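Local coordinates for shikimate dehydrogenase (NADP(+)) (Thermus thermophilus, PDB 2D5C), which catalyses the reversible NADPH-linked reduction of 3-dehydroshikimate to shikimate, a step in the biosynthesis of chorismate and hence of aromatic amino acids, at residues V50-K64 with G82-L94. Numbering follows the deposited sequence.
With SKM ((3R,4S,5R)-3,4,5-trihydroxycyclohex-1-ene-1-carboxylic acid), chain E.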
loop_
_atom_site.group_PDB
_atom_site.type_symbol
_atom_site.label_atom_id
_atom_site.label_comp_id
_atom_site.label_asym_id
_atom_site.label_seq_id
_atom_site.Cartn_x
_atom_site.Cartn_y
_atom_site.Cartn_z
ATOM N N VAL A 50 -1.080 8.744 11.884
ATOM C CA VAL A 50 -1.580 7.872 10.823
ATOM C C VAL A 50 -0.595 6.739 10.580
ATOM O O VAL A 50 -0.987 5.597 10.349
ATOM C CB VAL A 50 -1.791 8.657 9.507
ATOM C CG1 VAL A 50 -2.138 7.698 8.367
ATOM C CG2 VAL A 50 -2.908 9.660 9.680
ATOM N N ARG A 51 0.691 7.053 10.647
ATOM C CA ARG A 51 1.724 6.052 10.428
ATOM C C ARG A 51 1.639 4.898 11.413
ATOM O O ARG A 51 2.008 3.771 11.089
ATOM C CB ARG A 51 3.111 6.691 10.534
ATOM C CG ARG A 51 3.424 7.691 9.437
ATOM C CD ARG A 51 4.747 8.391 9.707
ATOM N NE ARG A 51 5.069 9.364 8.671
ATOM C CZ ARG A 51 5.690 9.071 7.535
ATOM N NH1 ARG A 51 6.069 7.824 7.277
ATOM N NH2 ARG A 51 5.931 10.030 6.653
ATOM N N ARG A 52 1.147 5.180 12.615
ATOM C CA ARG A 52 1.070 4.160 13.655
ATOM C C ARG A 52 -0.266 3.447 13.834
ATOM O O ARG A 52 -0.290 2.250 14.140
ATOM C CB ARG A 52 1.456 4.770 15.008
ATOM C CG ARG A 52 2.781 5.507 15.052
ATOM C CD ARG A 52 2.898 6.272 16.367
ATOM N NE ARG A 52 4.114 7.078 16.458
ATOM C CZ ARG A 52 5.340 6.582 16.604
ATOM N NH1 ARG A 52 5.528 5.269 16.679
ATOM N NH2 ARG A 52 6.383 7.402 16.673
ATOM N N ALA A 53 -1.374 4.155 13.638
ATOM C CA ALA A 53 -2.671 3.540 13.886
ATOM C C ALA A 53 -3.735 3.458 12.795
ATOM O O ALA A 53 -4.846 3.014 13.077
ATOM C CB ALA A 53 -3.281 4.179 15.135
ATOM N N PHE A 54 -3.430 3.868 11.566
ATOM C CA PHE A 54 -4.434 3.780 10.502
ATOM C C PHE A 54 -3.894 3.079 9.275
ATOM O O PHE A 54 -2.732 3.259 8.921
ATOM C CB PHE A 54 -4.926 5.168 10.087
ATOM C CG PHE A 54 -5.739 5.856 11.140
ATOM C CD1 PHE A 54 -5.136 6.334 12.294
ATOM C CD2 PHE A 54 -7.117 5.995 10.990
ATOM C CE1 PHE A 54 -5.897 6.947 13.297
ATOM C CE2 PHE A 54 -7.888 6.603 11.982
ATOM C CZ PHE A 54 -7.276 7.079 13.137
ATOM N N ARG A 55 -4.744 2.279 8.627
ATOM C CA ARG A 55 -4.327 1.583 7.408
ATOM C C ARG A 55 -4.347 2.577 6.252
ATOM O O ARG A 55 -3.568 2.464 5.309
ATOM C CB ARG A 55 -5.279 0.433 7.091
ATOM C CG ARG A 55 -5.146 -0.128 5.683
ATOM C CD ARG A 55 -3.797 -0.797 5.441
ATOM N NE ARG A 55 -3.804 -1.528 4.178
ATOM C CZ ARG A 55 -2.803 -2.285 3.741
ATOM N NH1 ARG A 55 -1.698 -2.421 4.468
ATOM N NH2 ARG A 55 -2.900 -2.901 2.566
ATOM N N GLY A 56 -5.263 3.535 6.327
ATOM C CA GLY A 56 -5.373 4.540 5.288
ATOM C C GLY A 56 -6.300 5.659 5.699
ATOM O O GLY A 56 -7.101 5.514 6.623
ATOM N N VAL A 57 -6.172 6.795 5.030
ATOM C CA VAL A 57 -7.034 7.929 5.322
ATOM C C VAL A 57 -7.281 8.683 4.047
ATOM O O VAL A 57 -6.491 8.604 3.099
ATOM C CB VAL A 57 -6.404 8.936 6.333
ATOM C CG1 VAL A 57 -6.153 8.272 7.668
ATOM C CG2 VAL A 57 -5.108 9.528 5.754
ATOM N N ASN A 58 -8.412 9.378 4.010
ATOM C CA ASN A 58 -8.751 10.238 2.887
ATOM C C ASN A 58 -8.394 11.622 3.406
ATOM O O ASN A 58 -8.405 11.854 4.622
ATOM C CB ASN A 58 -10.246 10.160 2.561
ATOM C CG ASN A 58 -10.585 8.980 1.681
ATOM O OD1 ASN A 58 -11.551 8.252 1.932
ATOM N ND2 ASN A 58 -9.792 8.787 0.624
ATOM N N LEU A 59 -8.030 12.524 2.498
ATOM C CA LEU A 59 -7.681 13.881 2.886
ATOM C C LEU A 59 -8.620 14.827 2.174
ATOM O O LEU A 59 -8.935 14.632 1.001
ATOM C CB LEU A 59 -6.239 14.227 2.483
ATOM C CG LEU A 59 -5.080 13.421 3.057
ATOM C CD1 LEU A 59 -3.782 14.032 2.564
ATOM C CD2 LEU A 59 -5.122 13.414 4.580
ATOM N N THR A 60 -9.064 15.855 2.888
ATOM C CA THR A 60 -9.961 16.847 2.310
ATOM C C THR A 60 -9.393 18.223 2.688
ATOM O O THR A 60 -8.312 18.300 3.278
ATOM C CB THR A 60 -11.409 16.650 2.859
ATOM O OG1 THR A 60 -12.355 17.199 1.934
ATOM C CG2 THR A 60 -11.575 17.316 4.214
ATOM N N LEU A 61 -10.096 19.303 2.355
ATOM C CA LEU A 61 -9.614 20.647 2.684
ATOM C C LEU A 61 -9.240 20.785 4.152
ATOM O O LEU A 61 -9.900 20.221 5.028
ATOM C CB LEU A 61 -10.669 21.710 2.393
ATOM C CG LEU A 61 -11.074 22.047 0.964
ATOM C CD1 LEU A 61 -11.862 20.902 0.354
ATOM C CD2 LEU A 61 -11.913 23.314 0.998
ATOM N N PRO A 62 -8.165 21.535 4.440
ATOM C CA PRO A 62 -7.311 22.227 3.467
ATOM C C PRO A 62 -5.956 21.519 3.502
ATOM O O PRO A 62 -4.907 22.160 3.580
ATOM C CB PRO A 62 -7.223 23.621 4.057
ATOM C CG PRO A 62 -7.026 23.296 5.516
ATOM C CD PRO A 62 -7.996 22.131 5.778
ATOM N N LEU A 63 -5.993 20.193 3.434
ATOM C CA LEU A 63 -4.783 19.391 3.545
ATOM C C LEU A 63 -4.236 18.694 2.302
ATOM O O LEU A 63 -3.114 18.199 2.337
ATOM C CB LEU A 63 -5.006 18.325 4.622
ATOM C CG LEU A 63 -5.648 18.796 5.933
ATOM C CD1 LEU A 63 -6.037 17.585 6.767
ATOM C CD2 LEU A 63 -4.685 19.696 6.691
ATOM N N LYS A 64 -5.000 18.666 1.214
ATOM C CA LYS A 64 -4.577 17.947 0.015
ATOM C C LYS A 64 -3.262 18.331 -0.651
ATOM O O LYS A 64 -2.571 17.463 -1.189
ATOM C CB LYS A 64 -5.687 17.967 -1.034
ATOM C CG LYS A 64 -6.928 17.165 -0.654
ATOM C CD LYS A 64 -7.865 17.074 -1.844
ATOM C CE LYS A 64 -9.102 16.258 -1.538
ATOM N NZ LYS A 64 -10.042 16.325 -2.679
ATOM N N GLY A 82 -0.789 17.683 -7.979
ATOM C CA GLY A 82 -0.359 18.481 -6.849
ATOM C C GLY A 82 -1.275 18.317 -5.652
ATOM O O GLY A 82 -1.276 19.146 -4.740
ATOM N N ALA A 83 -2.061 17.243 -5.642
ATOM C CA ALA A 83 -2.971 17.014 -4.533
ATOM C C ALA A 83 -3.165 15.524 -4.315
ATOM O O ALA A 83 -3.278 14.763 -5.266
ATOM C CB ALA A 83 -4.330 17.682 -4.811
ATOM N N VAL A 84 -3.200 15.138 -3.048
ATOM C CA VAL A 84 -3.390 13.750 -2.655
ATOM C C VAL A 84 -4.678 13.690 -1.841
ATOM O O VAL A 84 -4.849 14.452 -0.884
ATOM C CB VAL A 84 -2.216 13.271 -1.775
ATOM C CG1 VAL A 84 -2.605 12.004 -1.009
ATOM C CG2 VAL A 84 -0.979 13.013 -2.659
ATOM N N ASN A 85 -5.583 12.789 -2.219
ATOM C CA ASN A 85 -6.843 12.639 -1.490
ATOM C C ASN A 85 -6.908 11.276 -0.794
ATOM O O ASN A 85 -7.817 11.006 -0.004
ATOM C CB ASN A 85 -8.030 12.793 -2.445
ATOM C CG ASN A 85 -8.416 11.487 -3.119
ATOM O OD1 ASN A 85 -7.574 10.787 -3.684
ATOM N ND2 ASN A 85 -9.702 11.157 -3.070
ATOM N N THR A 86 -5.938 10.419 -1.085
ATOM C CA THR A 86 -5.905 9.092 -0.481
ATOM C C THR A 86 -4.490 8.714 -0.058
ATOM O O THR A 86 -3.551 8.789 -0.858
ATOM C CB THR A 86 -6.426 8.030 -1.468
ATOM O OG1 THR A 86 -7.765 8.360 -1.858
ATOM C CG2 THR A 86 -6.422 6.639 -0.816
ATOM N N VAL A 87 -4.345 8.325 1.207
ATOM C CA VAL A 87 -3.057 7.916 1.744
ATOM C C VAL A 87 -3.138 6.483 2.261
ATOM O O VAL A 87 -4.087 6.126 2.957
ATOM C CB VAL A 87 -2.616 8.846 2.906
ATOM C CG1 VAL A 87 -1.273 8.375 3.468
ATOM C CG2 VAL A 87 -2.527 10.289 2.411
ATOM N N LEU A 88 -2.148 5.668 1.890
ATOM C CA LEU A 88 -2.048 4.268 2.327
ATOM C C LEU A 88 -0.879 4.165 3.297
ATOM O O LEU A 88 0.189 4.707 3.024
ATOM C CB LEU A 88 -1.774 3.349 1.131
ATOM C CG LEU A 88 -1.302 1.924 1.434
ATOM C CD1 LEU A 88 -2.390 1.176 2.180
ATOM C CD2 LEU A 88 -0.949 1.196 0.124
ATOM N N GLN A 89 -1.080 3.481 4.426
ATOM C CA GLN A 89 -0.009 3.296 5.403
ATOM C C GLN A 89 0.450 1.841 5.411
ATOM O O GLN A 89 -0.350 0.925 5.648
ATOM C CB GLN A 89 -0.491 3.708 6.816
ATOM C CG GLN A 89 0.544 3.503 7.948
ATOM C CD GLN A 89 0.577 2.075 8.491
ATOM O OE1 GLN A 89 1.602 1.394 8.428
ATOM N NE2 GLN A 89 -0.550 1.618 9.021
ATOM N N VAL A 90 1.736 1.634 5.131
ATOM C CA VAL A 90 2.337 0.302 5.138
ATOM C C VAL A 90 3.701 0.408 5.832
ATOM O O VAL A 90 4.531 1.234 5.454
ATOM C CB VAL A 90 2.522 -0.256 3.708
ATOM C CG1 VAL A 90 1.164 -0.657 3.115
ATOM C CG2 VAL A 90 3.196 0.782 2.835
ATOM N N GLU A 91 3.903 -0.410 6.861
ATOM C CA GLU A 91 5.141 -0.422 7.641
ATOM C C GLU A 91 5.535 0.960 8.165
ATOM O O GLU A 91 6.720 1.281 8.290
ATOM C CB GLU A 91 6.288 -1.036 6.828
ATOM C CG GLU A 91 6.315 -2.555 6.923
ATOM C CD GLU A 91 7.459 -3.207 6.171
ATOM O OE1 GLU A 91 8.339 -2.487 5.648
ATOM O OE2 GLU A 91 7.477 -4.454 6.119
ATOM N N GLY A 92 4.526 1.764 8.475
ATOM C CA GLY A 92 4.758 3.101 8.988
ATOM C C GLY A 92 5.133 4.126 7.936
ATOM O O GLY A 92 5.468 5.270 8.268
ATOM N N ARG A 93 5.092 3.713 6.671
ATOM C CA ARG A 93 5.406 4.590 5.549
ATOM C C ARG A 93 4.069 5.058 4.966
ATOM O O ARG A 93 3.075 4.341 5.035
ATOM C CB ARG A 93 6.191 3.825 4.479
ATOM C CG ARG A 93 7.341 2.965 5.009
ATOM C CD ARG A 93 8.394 3.792 5.725
ATOM N NE ARG A 93 9.478 2.936 6.202
ATOM C CZ ARG A 93 10.558 3.382 6.834
ATOM N NH1 ARG A 93 10.695 4.681 7.066
ATOM N NH2 ARG A 93 11.499 2.530 7.227
ATOM N N LEU A 94 4.047 6.261 4.403
ATOM C CA LEU A 94 2.824 6.802 3.829
ATOM C C LEU A 94 2.981 6.993 2.326
ATOM O O LEU A 94 3.946 7.615 1.874
ATOM C CB LEU A 94 2.480 8.149 4.481
ATOM C CG LEU A 94 2.281 8.217 6.002
ATOM C CD1 LEU A 94 1.882 9.648 6.377
ATOM C CD2 LEU A 94 1.196 7.225 6.459
HETATM O O12 SKM E . -11.386 13.458 -2.208
HETATM C C8 SKM E . -12.501 13.328 -1.313
HETATM C C6 SKM E . -12.000 12.823 0.068
HETATM O O7 SKM E . -11.353 11.564 -0.104
HETATM C C5 SKM E . -13.175 12.661 1.067
HETATM C C4 SKM E . -14.222 13.770 0.947
HETATM C C1 SKM E . -15.272 13.844 1.996
HETATM O O2 SKM E . -15.266 12.954 3.008
HETATM O O3 SKM E . -16.139 14.705 1.954
HETATM C C10 SKM E . -14.241 14.666 -0.044
HETATM C C9 SKM E . -13.222 14.702 -1.164
HETATM O O11 SKM E . -12.254 15.720 -0.867
HETATM O O HOH W 1 -0.822 -1.360 6.988
#
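Arg-51, near the end of helix 43-53, lies across Leu-94 and reaches the Val-90 to Arg-93 type I' turn. Its CB touches Gly-92 O. CG touches that oxygen and, on another side, Leu-94 CG, 3.7 Å away. The chain runs extended; CD again borders Gly-92 O and NE lies against Leu-94 CD1. Leu-94 CG sits over the centre of one guanidinium face. NH1 bonds in plane to a lone pair of Gly-92 O (2.8 Å) and salt-bridges Asp-72. NH2 nears Leu-94 and bonds weakly to His-70 O. With an alanine here, Asp-72 would probably lose this charged mate and Gly-92 O its bond. Gln-89, bent at chi2 (-83°), brings NE2 2.7 Å from Phe-54 O. Strands 56-59 and 86-90 pair antiparallel, with Val-57 and Val-87 a hydrogen-bonded pair and Gln-89 N bonded to Arg-55 O. Lys-64, the proton acceptor, pairs with Asp-100, and its NZ reaches shikimate O11 (2.9 Å). Asn-85 ND2 reaches O12 (3.0 Å); its OD1 accepts from Thr-99 N, which helps hold the amide. The strands belong to the mixed sheet of the substrate-binding domain; the helix and turn contacts close one end, and Lys-64 and Asn-85 form part of the shikimate site at the other.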